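Local coordinates for peroxisomal fatty acid beta-oxidation multifunctional protein MFP2 (Arabidopsis thaliana, PDB 2WTB) that catalyses successive hydration and NAD-dependent dehydrogenation of enoyl-CoA and 3-hydroxyacyl-CoA intermediates in peroxisomal fatty acid beta-oxidation during seed germination, at residues 237-242 and 247-252; 226-231 and 258-263; 323-328 and 352-357; 384-389 and 410-415. All coordinates share one frame; numbering follows the deposited sequence.

Contact 1: 237-242 and 247-252; sequences QTLKRA and HPLMCL
L249 overlaps two neighbours at once, giving one methyl branch to L239 and the other to T238. The setting is an antiparallel helical hairpin: helix 224-241 ends, a short turn follows, and helix 247-260 comes back beside it, the two segments inclined at 173°. The axes of the two short segments come within 10.2 Å, a separation that the branches of leucine and the methyl of threonine can bridge. L249 CD1 packs closely on L239 CD2, at 3.4 Å, where the two leucine side chains cross nearly at right angles. L249 CD2 instead passes alongside T238 CG2 at 3.8 Å, the two side chains pointing past each other. Threonine suits this place because its two branches have separate tasks: with chi1 at -67°, OG1 turns back to bond A234 O on its own helix, while CG2 is presented to the other helix. Were L249 cut back to an alanine, L239 CD2 and T238 CG2 would probably lose their shared partner and a gap would open in the hairpin. Proline suits the first turn of a helix, where its missing amide hydrogen costs no backbone bond. The ring carbon P248 CB touches T238 CG2 at 3.6 Å.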
loop_
_atom_site.group_PDB
_atom_site.type_symbol
_atom_site.label_atom_id
_atom_site.label_comp_id
_atom_site.label_asym_id
_atom_site.label_seq_id
_atom_site.Cartn_x
_atom_site.Cartn_y
_atom_site.Cartn_z
ATOM N N GLN A 237 -2.534 -13.092 19.580
ATOM C CA GLN A 237 -2.663 -11.677 19.249
ATOM C C GLN A 237 -2.761 -11.437 17.742
ATOM O O GLN A 237 -3.123 -10.345 17.305
ATOM C CB GLN A 237 -1.512 -10.867 19.847
ATOM C CG GLN A 237 -0.220 -10.936 19.060
ATOM C CD GLN A 237 0.755 -9.849 19.464
ATOM O OE1 GLN A 237 0.528 -9.129 20.438
ATOM N NE2 GLN A 237 1.846 -9.722 18.717
ATOM N N THR A 238 -2.440 -12.457 16.954
ATOM C CA THR A 238 -2.590 -12.371 15.505
ATOM C C THR A 238 -4.048 -12.608 15.125
ATOM O O THR A 238 -4.509 -12.167 14.070
ATOM C CB THR A 238 -1.670 -13.372 14.771
ATOM O OG1 THR A 238 -0.302 -12.997 14.973
ATOM C CG2 THR A 238 -1.961 -13.380 13.278
ATOM N N LEU A 239 -4.773 -13.300 15.999
ATOM C CA LEU A 239 -6.204 -13.522 15.814
ATOM C C LEU A 239 -7.020 -12.367 16.383
ATOM O O LEU A 239 -8.214 -12.243 16.112
ATOM C CB LEU A 239 -6.637 -14.837 16.466
ATOM C CG LEU A 239 -6.464 -16.099 15.620
ATOM C CD1 LEU A 239 -6.677 -17.349 16.457
ATOM C CD2 LEU A 239 -7.419 -16.070 14.439
ATOM N N LYS A 240 -6.366 -11.524 17.176
ATOM C CA LYS A 240 -7.024 -10.366 17.767
ATOM C C LYS A 240 -6.985 -9.175 16.816
ATOM O O LYS A 240 -7.946 -8.412 16.722
ATOM N N ARG A 241 -5.869 -9.024 16.109
ATOM C CA ARG A 241 -5.690 -7.903 15.192
ATOM C C ARG A 241 -6.188 -8.237 13.789
ATOM O O ARG A 241 -6.949 -7.474 13.192
ATOM C CB ARG A 241 -4.218 -7.485 15.140
ATOM C CG ARG A 241 -3.613 -7.191 16.502
ATOM C CD ARG A 241 -4.457 -6.187 17.271
ATOM N NE ARG A 241 -3.977 -6.000 18.638
ATOM C CZ ARG A 241 -4.586 -5.244 19.546
ATOM N NH1 ARG A 241 -5.703 -4.600 19.235
ATOM N NH2 ARG A 241 -4.080 -5.133 20.767
ATOM N N ALA A 242 -5.757 -9.384 13.271
ATOM C CA ALA A 242 -6.115 -9.799 11.920
ATOM C C ALA A 242 -6.906 -11.104 11.919
ATOM O O ALA A 242 -6.397 -12.140 11.498
ATOM C CB ALA A 242 -4.864 -9.939 11.064
ATOM N N HIS A 247 -3.217 -16.958 6.788
ATOM C CA HIS A 247 -1.834 -17.274 6.436
ATOM C C HIS A 247 -0.805 -17.028 7.550
ATOM O O HIS A 247 0.137 -17.804 7.691
ATOM C CB HIS A 247 -1.416 -16.592 5.124
ATOM C CG HIS A 247 -1.646 -15.113 5.103
ATOM N ND1 HIS A 247 -0.626 -14.201 5.258
ATOM C CD2 HIS A 247 -2.779 -14.390 4.942
ATOM C CE1 HIS A 247 -1.121 -12.977 5.197
ATOM N NE2 HIS A 247 -2.424 -13.065 5.006
ATOM N N PRO A 248 -0.974 -15.955 8.342
ATOM C CA PRO A 248 -0.021 -15.747 9.439
ATOM C C PRO A 248 -0.009 -16.918 10.420
ATOM O O PRO A 248 1.062 -17.391 10.800
ATOM C CB PRO A 248 -0.547 -14.485 10.126
ATOM C CG PRO A 248 -1.298 -13.765 9.063
ATOM C CD PRO A 248 -1.930 -14.839 8.230
ATOM N N LEU A 249 -1.188 -17.379 10.820
ATOM C CA LEU A 249 -1.287 -18.511 11.734
ATOM C C LEU A 249 -0.738 -19.769 11.077
ATOM O O LEU A 249 -0.095 -20.591 11.730
ATOM C CB LEU A 249 -2.738 -18.734 12.157
ATOM C CG LEU A 249 -3.468 -17.507 12.701
ATOM C CD1 LEU A 249 -4.939 -17.820 12.912
ATOM C CD2 LEU A 249 -2.819 -17.018 13.988
ATOM N N MET A 250 -1.000 -19.914 9.782
ATOM C CA MET A 250 -0.488 -21.047 9.023
ATOM C C MET A 250 1.034 -21.008 8.972
ATOM O O MET A 250 1.691 -22.047 8.897
ATOM C CB MET A 250 -1.057 -21.045 7.604
ATOM C CG MET A 250 -2.570 -21.184 7.535
ATOM S SD MET A 250 -3.194 -21.122 5.842
ATOM C CE MET A 250 -4.939 -21.424 6.113
ATOM N N CYS A 251 1.588 -19.801 9.019
ATOM C CA CYS A 251 3.033 -19.619 9.002
ATOM C C CYS A 251 3.623 -19.926 10.372
ATOM O O CYS A 251 4.727 -20.462 10.479
ATOM C CB CYS A 251 3.393 -18.192 8.582
ATOM S SG CYS A 251 5.161 -17.817 8.656
ATOM N N LEU A 252 2.883 -19.576 11.420
ATOM C CA LEU A 252 3.319 -19.851 12.782
ATOM C C LEU A 252 3.352 -21.354 13.035
ATOM O O LEU A 252 4.181 -21.845 13.801
ATOM C CB LEU A 252 2.406 -19.159 13.792
ATOM C CG LEU A 252 2.510 -17.633 13.834
ATOM C CD1 LEU A 252 1.368 -17.036 14.643
ATOM C CD2 LEU A 252 3.858 -17.203 14.392
#

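Contact 2: 226-231 and 258-263; sequences EAREIL and GIVSGP
I259 faces the opposing helix with both of its branches. Its CG2 rests on A227 CB at 4.2 Å, where alanine's single methyl is enough to meet the branch without pushing the helices apart. The longer branch meets L231 tip to tip, I259 CD1 and L231 CD1 standing 4.0 Å apart. L160 of helix 160-169 touches both A227 and I259, adding a third helix to this apolar layer. Next comes V260, in the helical hairpin that helices 224-241 and 247-260 form; here the last turn of the second helix lies beside an early turn of the first. R228 crosses V260 at about a right angle. Arginine suits this place because its long chain, extended from CG to NE, carries the flat guanidinium across to the valine, where a methyl can lie over one face: V260 CG2 sits there, 3.9 Å from R228 CZ, while V260 CG1 approaches R228 NH2 to 3.4 Å. R228 NE also has a long, weak ion pair with E256. The chain then turns at G262, whose backbone angles would press any side chain against the preceding carbonyl, before P263 begins helix 263-277.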
loop_
_atom_site.group_PDB
_atom_site.type_symbol
_atom_site.label_atom_id
_atom_site.label_comp_id
_atom_site.label_asym_id
_atom_site.label_seq_id
_atom_site.Cartn_x
_atom_site.Cartn_y
_atom_site.Cartn_z
ATOM N N GLU A 226 9.116 -22.746 26.769
ATOM C CA GLU A 226 8.951 -21.303 26.619
ATOM C C GLU A 226 8.684 -20.911 25.169
ATOM O O GLU A 226 7.945 -19.964 24.901
ATOM C CB GLU A 226 10.184 -20.566 27.138
ATOM C CG GLU A 226 10.105 -19.059 26.985
ATOM C CD GLU A 226 11.372 -18.364 27.431
ATOM O OE1 GLU A 226 12.364 -19.065 27.727
ATOM O OE2 GLU A 226 11.379 -17.116 27.482
ATOM N N ALA A 227 9.293 -21.636 24.237
ATOM C CA ALA A 227 9.059 -21.392 22.822
ATOM C C ALA A 227 7.577 -21.552 22.514
ATOM O O ALA A 227 7.011 -20.788 21.731
ATOM C CB ALA A 227 9.888 -22.336 21.969
ATOM N N ARG A 228 6.948 -22.546 23.137
ATOM C CA ARG A 228 5.514 -22.763 22.972
ATOM C C ARG A 228 4.714 -21.606 23.555
ATOM O O ARG A 228 3.653 -21.252 23.042
ATOM C CB ARG A 228 5.079 -24.080 23.618
ATOM C CG ARG A 228 5.331 -25.307 22.759
ATOM C CD ARG A 228 4.403 -26.443 23.154
ATOM N NE ARG A 228 4.446 -27.546 22.200
ATOM C CZ ARG A 228 5.000 -28.729 22.448
ATOM N NH1 ARG A 228 5.555 -28.967 23.628
ATOM N NH2 ARG A 228 4.992 -29.674 21.519
ATOM N N GLU A 229 5.229 -21.023 24.632
ATOM C CA GLU A 229 4.593 -19.876 25.263
ATOM C C GLU A 229 4.652 -18.664 24.337
ATOM O O GLU A 229 3.694 -17.896 24.232
ATOM C CB GLU A 229 5.283 -19.561 26.592
ATOM C CG GLU A 229 4.519 -18.601 27.486
ATOM C CD GLU A 229 5.156 -18.457 28.855
ATOM O OE1 GLU A 229 6.301 -18.925 29.029
ATOM O OE2 GLU A 229 4.511 -17.880 29.756
ATOM N N ILE A 230 5.785 -18.506 23.661
ATOM C CA ILE A 230 5.985 -17.404 22.731
ATOM C C ILE A 230 5.147 -17.593 21.470
ATOM O O ILE A 230 4.562 -16.642 20.953
ATOM C CB ILE A 230 7.472 -17.266 22.351
ATOM C CG1 ILE A 230 8.276 -16.758 23.549
ATOM C CG2 ILE A 230 7.636 -16.328 21.175
ATOM C CD1 ILE A 230 9.768 -16.872 23.373
ATOM N N LEU A 231 5.091 -18.831 20.985
ATOM C CA LEU A 231 4.319 -19.158 19.791
ATOM C C LEU A 231 2.818 -19.046 20.044
ATOM O O LEU A 231 2.077 -18.499 19.228
ATOM C CB LEU A 231 4.673 -20.562 19.293
ATOM C CG LEU A 231 6.002 -20.685 18.541
ATOM C CD1 LEU A 231 6.512 -22.118 18.553
ATOM C CD2 LEU A 231 5.860 -20.169 17.118
ATOM N N GLY A 258 8.874 -26.950 13.300
ATOM C CA GLY A 258 10.314 -26.984 13.143
ATOM C C GLY A 258 11.045 -26.965 14.471
ATOM O O GLY A 258 12.098 -27.583 14.622
ATOM N N ILE A 259 10.487 -26.246 15.437
ATOM C CA ILE A 259 11.091 -26.157 16.761
ATOM C C ILE A 259 10.875 -27.444 17.554
ATOM O O ILE A 259 11.803 -27.970 18.169
ATOM C CB ILE A 259 10.524 -24.968 17.553
ATOM C CG1 ILE A 259 10.936 -23.653 16.893
ATOM C CG2 ILE A 259 10.997 -25.014 18.995
ATOM C CD1 ILE A 259 10.354 -22.429 17.558
ATOM N N VAL A 260 9.647 -27.949 17.526
ATOM C CA VAL A 260 9.271 -29.116 18.313
ATOM C C VAL A 260 9.712 -30.431 17.673
ATOM O O VAL A 260 10.487 -31.185 18.260
ATOM C CB VAL A 260 7.751 -29.155 18.550
ATOM C CG1 VAL A 260 7.346 -30.484 19.154
ATOM C CG2 VAL A 260 7.329 -28.002 19.447
ATOM N N SER A 261 9.216 -30.701 16.470
ATOM C CA SER A 261 9.507 -31.959 15.792
ATOM C C SER A 261 10.857 -31.940 15.080
ATOM O O SER A 261 11.221 -32.896 14.396
ATOM C CB SER A 261 8.397 -32.298 14.797
ATOM O OG SER A 261 7.125 -32.272 15.423
ATOM N N GLY A 262 11.600 -30.852 15.240
ATOM C CA GLY A 262 12.899 -30.737 14.608
ATOM C C GLY A 262 12.845 -29.996 13.287
ATOM O O GLY A 262 11.761 -29.701 12.780
ATOM N N PRO A 263 14.024 -29.693 12.722
ATOM C CA PRO A 263 14.186 -28.906 11.493
ATOM C C PRO A 263 13.587 -29.573 10.261
ATOM O O PRO A 263 12.780 -28.957 9.567
ATOM C CB PRO A 263 15.707 -28.808 11.337
ATOM C CG PRO A 263 16.259 -29.093 12.691
ATOM C CD PRO A 263 15.321 -30.080 13.300
#

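Contact 3: 323-328 and 352-357; sequences MGSGIA and IGRVKA
S325 directs its CB toward the turn of segment 352-357 of helix 345-361 that carries R354 and V355, and these two residues receive it from adjacent positions. R354 lies along the hydroxyl: its CB is 3.6 Å from S325 OG, and its extended chain brings CD to 3.7 Å from the same oxygen, so it is the aliphatic part of the arginine that does the touching. V355 CG2, anti to the carbonyl carbon, lies 3.7 Å from S325 O and also reaches S325 CB at 3.9 Å. Further along, A328 CB approaches the same methyl more loosely, at 4.5 Å. The small S325 and A328 on the first helix let the two come close: the CA atoms of S325 and V355 are 5.6 Å apart, and the segment axes cross at -51°. The helices belong to the NAD-binding, Rossmann-type domain. Helix 322-332 is the crossover between strands 315-318 and 338-341, and G324 fits the last glycine of a probable GxGxxG dinucleotide-binding turn. With chi1 at 66°, S325 OG is turned back toward the start of its helix, hydrogen-bonded to G321 O in the preceding turn and L322 O in the first turn; its one proton must be shared or alternate between them. S325 O accepts a bond from T329 OG1. The serine's buried polar atoms are thus satisfied within its own stretch of chain, and the helices meet by van der Waals packing, without a hydrogen bond or ion pair across.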
loop_
_atom_site.group_PDB
_atom_site.type_symbol
_atom_site.label_atom_id
_atom_site.label_comp_id
_atom_site.label_asym_id
_atom_site.label_seq_id
_atom_site.Cartn_x
_atom_site.Cartn_y
_atom_site.Cartn_z
ATOM N N MET A 323 -5.491 22.106 4.898
ATOM C CA MET A 323 -5.174 21.271 3.748
ATOM C C MET A 323 -3.911 21.759 3.042
ATOM O O MET A 323 -3.086 20.959 2.598
ATOM C CB MET A 323 -6.350 21.228 2.775
ATOM C CG MET A 323 -6.409 19.952 1.964
ATOM S SD MET A 323 -6.470 18.497 3.024
ATOM C CE MET A 323 -6.272 17.195 1.814
ATOM N N GLY A 324 -3.761 23.075 2.945
ATOM C CA GLY A 324 -2.586 23.665 2.331
ATOM C C GLY A 324 -1.312 23.330 3.084
ATOM O O GLY A 324 -0.348 22.840 2.496
ATOM N N SER A 325 -1.308 23.591 4.388
ATOM C CA SER A 325 -0.140 23.321 5.223
ATOM C C SER A 325 0.261 21.851 5.152
ATOM O O SER A 325 1.431 21.508 5.327
ATOM C CB SER A 325 -0.401 23.727 6.676
ATOM O OG SER A 325 -1.411 22.924 7.264
ATOM N N GLY A 326 -0.717 20.988 4.897
ATOM C CA GLY A 326 -0.461 19.568 4.751
ATOM C C GLY A 326 0.351 19.269 3.506
ATOM O O GLY A 326 1.351 18.552 3.565
ATOM N N ILE A 327 -0.083 19.821 2.377
ATOM C CA ILE A 327 0.624 19.648 1.114
ATOM C C ILE A 327 2.080 20.075 1.256
ATOM O O ILE A 327 2.997 19.299 0.981
ATOM C CB ILE A 327 -0.018 20.480 -0.014
ATOM C CG1 ILE A 327 -1.543 20.372 0.033
ATOM C CG2 ILE A 327 0.518 20.045 -1.370
ATOM C CD1 ILE A 327 -2.062 18.980 -0.203
ATOM N N ALA A 328 2.279 21.316 1.686
ATOM C CA ALA A 328 3.616 21.866 1.863
ATOM C C ALA A 328 4.511 20.906 2.637
ATOM O O ALA A 328 5.674 20.709 2.286
ATOM C CB ALA A 328 3.543 23.212 2.564
ATOM N N ILE A 352 2.410 28.543 8.341
ATOM C CA ILE A 352 3.799 28.173 8.574
ATOM C C ILE A 352 3.943 27.465 9.915
ATOM O O ILE A 352 4.800 26.597 10.083
ATOM C CB ILE A 352 4.719 29.408 8.552
ATOM C CG1 ILE A 352 4.551 30.175 7.241
ATOM C CG2 ILE A 352 6.170 28.997 8.754
ATOM C CD1 ILE A 352 5.439 31.395 7.127
ATOM N N GLY A 353 3.092 27.838 10.867
ATOM C CA GLY A 353 3.107 27.240 12.188
ATOM C C GLY A 353 2.634 25.801 12.180
ATOM O O GLY A 353 3.235 24.939 12.821
ATOM N N ARG A 354 1.550 25.538 11.456
ATOM C CA ARG A 354 1.018 24.186 11.347
ATOM C C ARG A 354 2.062 23.251 10.751
ATOM O O ARG A 354 2.214 22.112 11.192
ATOM C CB ARG A 354 -0.247 24.167 10.490
ATOM C CG ARG A 354 -1.415 24.935 11.081
ATOM C CD ARG A 354 -2.631 24.860 10.173
ATOM N NE ARG A 354 -3.722 25.703 10.649
ATOM C CZ ARG A 354 -3.849 26.993 10.358
ATOM N NH1 ARG A 354 -2.950 27.593 9.590
ATOM N NH2 ARG A 354 -4.875 27.685 10.836
ATOM N N VAL A 355 2.780 23.742 9.746
ATOM C CA VAL A 355 3.823 22.958 9.098
ATOM C C VAL A 355 4.871 22.511 10.112
ATOM O O VAL A 355 5.107 21.315 10.283
ATOM C CB VAL A 355 4.512 23.750 7.972
ATOM C CG1 VAL A 355 5.600 22.908 7.325
ATOM C CG2 VAL A 355 3.492 24.195 6.937
ATOM N N LYS A 356 5.490 23.475 10.784
ATOM C CA LYS A 356 6.490 23.177 11.804
ATOM C C LYS A 356 5.947 22.187 12.828
ATOM O O LYS A 356 6.658 21.284 13.267
ATOM C CB LYS A 356 6.946 24.460 12.503
ATOM N N ALA A 357 4.684 22.362 13.202
ATOM C CA ALA A 357 4.039 21.474 14.163
ATOM C C ALA A 357 3.971 20.047 13.629
ATOM O O ALA A 357 4.132 19.084 14.379
ATOM C CB ALA A 357 2.645 21.983 14.504
#

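Contact 4: 384-389 and 410-415; sequences LDYESF and FADLEK
Y386 turns one face of its ring to D412 on helix 403-416. The contact sits at the margin of the Rossmann-type NAD-binding domain, where the loop after edge strand 380-383 meets that helix. Tyrosine suits the place by offering a broad aromatic face on which the aspartate methylene can rest: D412 CB makes a CH-pi contact, 4.2 Å from the ring centroid and 28° off the normal. The short aspartate, its carboxylate tilted by 65° to the ring, brings OD2 to 3.6 Å from Y386 CE2. Y386 OH, at 3.9 Å from D412 OD2, is too far away for a hydrogen bond, so the aromatic surface does the work, and the ring of Y416 also meets it, the two planes nearly parallel. A serine in place of Y386 would probably deprive D412 CB of its aromatic face and uncover the ring of F389. Three residues on, F389 N bonds Y386 O, a turn that brings the two aromatics together: Y386 CD1 stands 3.8 Å above the plane of the F389 ring, over its centre. Phenylalanine suits this buried place, its wholly apolar ring also touching I339, A316 and I318 of the sheet. Toward the helix it meets L413, a leucine that also packs on V395, through F389 CE2 and L413 CD2, 4.0 Å apart.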
loop_
_atom_site.group_PDB
_atom_site.type_symbol
_atom_site.label_atom_id
_atom_site.label_comp_id
_atom_site.label_asym_id
_atom_site.label_seq_id
_atom_site.Cartn_x
_atom_site.Cartn_y
_atom_site.Cartn_z
ATOM N N LEU A 384 3.398 36.999 1.053
ATOM C CA LEU A 384 2.065 37.567 0.921
ATOM C C LEU A 384 1.945 38.254 -0.434
ATOM O O LEU A 384 1.102 39.129 -0.627
ATOM C CB LEU A 384 1.792 38.570 2.045
ATOM C CG LEU A 384 1.818 38.039 3.482
ATOM C CD1 LEU A 384 1.720 39.180 4.481
ATOM C CD2 LEU A 384 0.702 37.032 3.711
ATOM N N ASP A 385 2.799 37.846 -1.369
ATOM C CA ASP A 385 2.865 38.470 -2.686
ATOM C C ASP A 385 2.930 37.421 -3.795
ATOM O O ASP A 385 3.082 36.229 -3.525
ATOM C CB ASP A 385 4.084 39.394 -2.764
ATOM C CG ASP A 385 4.040 40.323 -3.961
ATOM O OD1 ASP A 385 2.951 40.485 -4.553
ATOM O OD2 ASP A 385 5.093 40.897 -4.308
ATOM N N TYR A 386 2.816 37.870 -5.041
ATOM C CA TYR A 386 2.861 36.973 -6.192
ATOM C C TYR A 386 4.168 37.085 -6.970
ATOM O O TYR A 386 4.478 36.227 -7.794
ATOM C CB TYR A 386 1.690 37.249 -7.137
ATOM C CG TYR A 386 0.389 36.587 -6.744
ATOM C CD1 TYR A 386 0.288 35.204 -6.665
ATOM C CD2 TYR A 386 -0.744 37.344 -6.480
ATOM C CE1 TYR A 386 -0.903 34.595 -6.316
ATOM C CE2 TYR A 386 -1.939 36.744 -6.132
ATOM C CZ TYR A 386 -2.012 35.370 -6.053
ATOM O OH TYR A 386 -3.202 34.771 -5.705
ATOM N N GLU A 387 4.929 38.144 -6.714
ATOM C CA GLU A 387 6.169 38.383 -7.451
ATOM C C GLU A 387 7.181 37.257 -7.267
ATOM O O GLU A 387 8.163 37.165 -8.004
ATOM C CB GLU A 387 6.787 39.724 -7.051
ATOM C CG GLU A 387 6.030 40.931 -7.580
ATOM C CD GLU A 387 5.926 40.935 -9.095
ATOM O OE1 GLU A 387 4.945 41.499 -9.622
ATOM O OE2 GLU A 387 6.822 40.371 -9.758
ATOM N N SER A 388 6.937 36.402 -6.280
ATOM C CA SER A 388 7.812 35.267 -6.021
ATOM C C SER A 388 7.346 34.031 -6.785
ATOM O O SER A 388 7.829 32.925 -6.551
ATOM C CB SER A 388 7.876 34.979 -4.520
ATOM O OG SER A 388 6.586 35.042 -3.936
ATOM N N PHE A 389 6.405 34.232 -7.702
ATOM C CA PHE A 389 5.869 33.144 -8.513
ATOM C C PHE A 389 6.503 33.129 -9.900
ATOM O O PHE A 389 6.230 32.245 -10.710
ATOM C CB PHE A 389 4.349 33.271 -8.642
ATOM C CG PHE A 389 3.600 32.869 -7.405
ATOM C CD1 PHE A 389 3.923 33.412 -6.174
ATOM C CD2 PHE A 389 2.559 31.962 -7.478
ATOM C CE1 PHE A 389 3.230 33.046 -5.036
ATOM C CE2 PHE A 389 1.863 31.594 -6.347
ATOM C CZ PHE A 389 2.198 32.136 -5.124
ATOM N N PHE A 410 -6.735 31.776 -10.074
ATOM C CA PHE A 410 -6.182 31.248 -11.318
ATOM C C PHE A 410 -5.979 32.336 -12.369
ATOM O O PHE A 410 -5.165 32.185 -13.284
ATOM C CB PHE A 410 -7.046 30.106 -11.856
ATOM C CG PHE A 410 -6.693 28.769 -11.277
ATOM C CD1 PHE A 410 -6.197 27.759 -12.082
ATOM C CD2 PHE A 410 -6.826 28.533 -9.918
ATOM C CE1 PHE A 410 -5.860 26.530 -11.550
ATOM C CE2 PHE A 410 -6.489 27.306 -9.380
ATOM C CZ PHE A 410 -6.004 26.305 -10.198
ATOM N N ALA A 411 -6.712 33.434 -12.232
ATOM C CA ALA A 411 -6.485 34.596 -13.077
ATOM C C ALA A 411 -5.121 35.196 -12.747
ATOM O O ALA A 411 -4.324 35.485 -13.641
ATOM C CB ALA A 411 -7.585 35.624 -12.881
ATOM N N ASP A 412 -4.858 35.372 -11.456
ATOM C CA ASP A 412 -3.576 35.894 -10.992
ATOM C C ASP A 412 -2.449 34.912 -11.289
ATOM O O ASP A 412 -1.362 35.309 -11.708
ATOM C CB ASP A 412 -3.626 36.193 -9.492
ATOM C CG ASP A 412 -4.574 37.328 -9.155
ATOM O OD1 ASP A 412 -4.931 38.102 -10.070
ATOM O OD2 ASP A 412 -4.961 37.449 -7.974
ATOM N N LEU A 413 -2.712 33.628 -11.062
ATOM C CA LEU A 413 -1.729 32.589 -11.339
ATOM C C LEU A 413 -1.238 32.691 -12.775
ATOM O O LEU A 413 -0.040 32.800 -13.026
ATOM C CB LEU A 413 -2.321 31.202 -11.087
ATOM C CG LEU A 413 -2.455 30.764 -9.630
ATOM C CD1 LEU A 413 -3.072 29.380 -9.548
ATOM C CD2 LEU A 413 -1.101 30.790 -8.946
ATOM N N GLU A 414 -2.178 32.659 -13.713
ATOM C CA GLU A 414 -1.859 32.762 -15.131
ATOM C C GLU A 414 -1.075 34.036 -15.428
ATOM O O GLU A 414 -0.311 34.098 -16.392
ATOM C CB GLU A 414 -3.145 32.736 -15.958
ATOM C CG GLU A 414 -2.930 32.840 -17.456
ATOM C CD GLU A 414 -4.231 33.012 -18.211
ATOM O OE1 GLU A 414 -4.422 32.327 -19.238
ATOM O OE2 GLU A 414 -5.071 33.823 -17.770
ATOM N N LYS A 415 -1.263 35.050 -14.589
ATOM C CA LYS A 415 -0.616 36.341 -14.792
ATOM C C LYS A 415 0.830 36.361 -14.296
ATOM O O LYS A 415 1.742 36.708 -15.046
ATOM C CB LYS A 415 -1.416 37.454 -14.113
ATOM C CG LYS A 415 -0.837 38.845 -14.322
ATOM C CD LYS A 415 -1.595 39.895 -13.527
ATOM C CE LYS A 415 -3.044 39.995 -13.973
ATOM N NZ LYS A 415 -3.798 40.997 -13.168
#

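In the fold
Contacts 1 and 2 are successive levels of one hairpin, with contact 1 near its turn and nested along the chain inside the loop that contact 2 closes. Their centres are about 16 Å apart, and L252 O of contact 1 touches L231 CD2 of contact 2 at 4.1 Å. Contact 1 is the one close to an annotated site: the side chain of P248 lies about 10 Å from that of E139, the predicted proton acceptor of the hydratase part. Contacts 3 and 4 belong to the dehydrogenase's NAD-binding domain, centres about 20 Å apart and nearest atoms about 8 Å. The two pairs are well separated, contacts 2 and 4 having centres about 67 Å apart on opposite sides of the chain's centre.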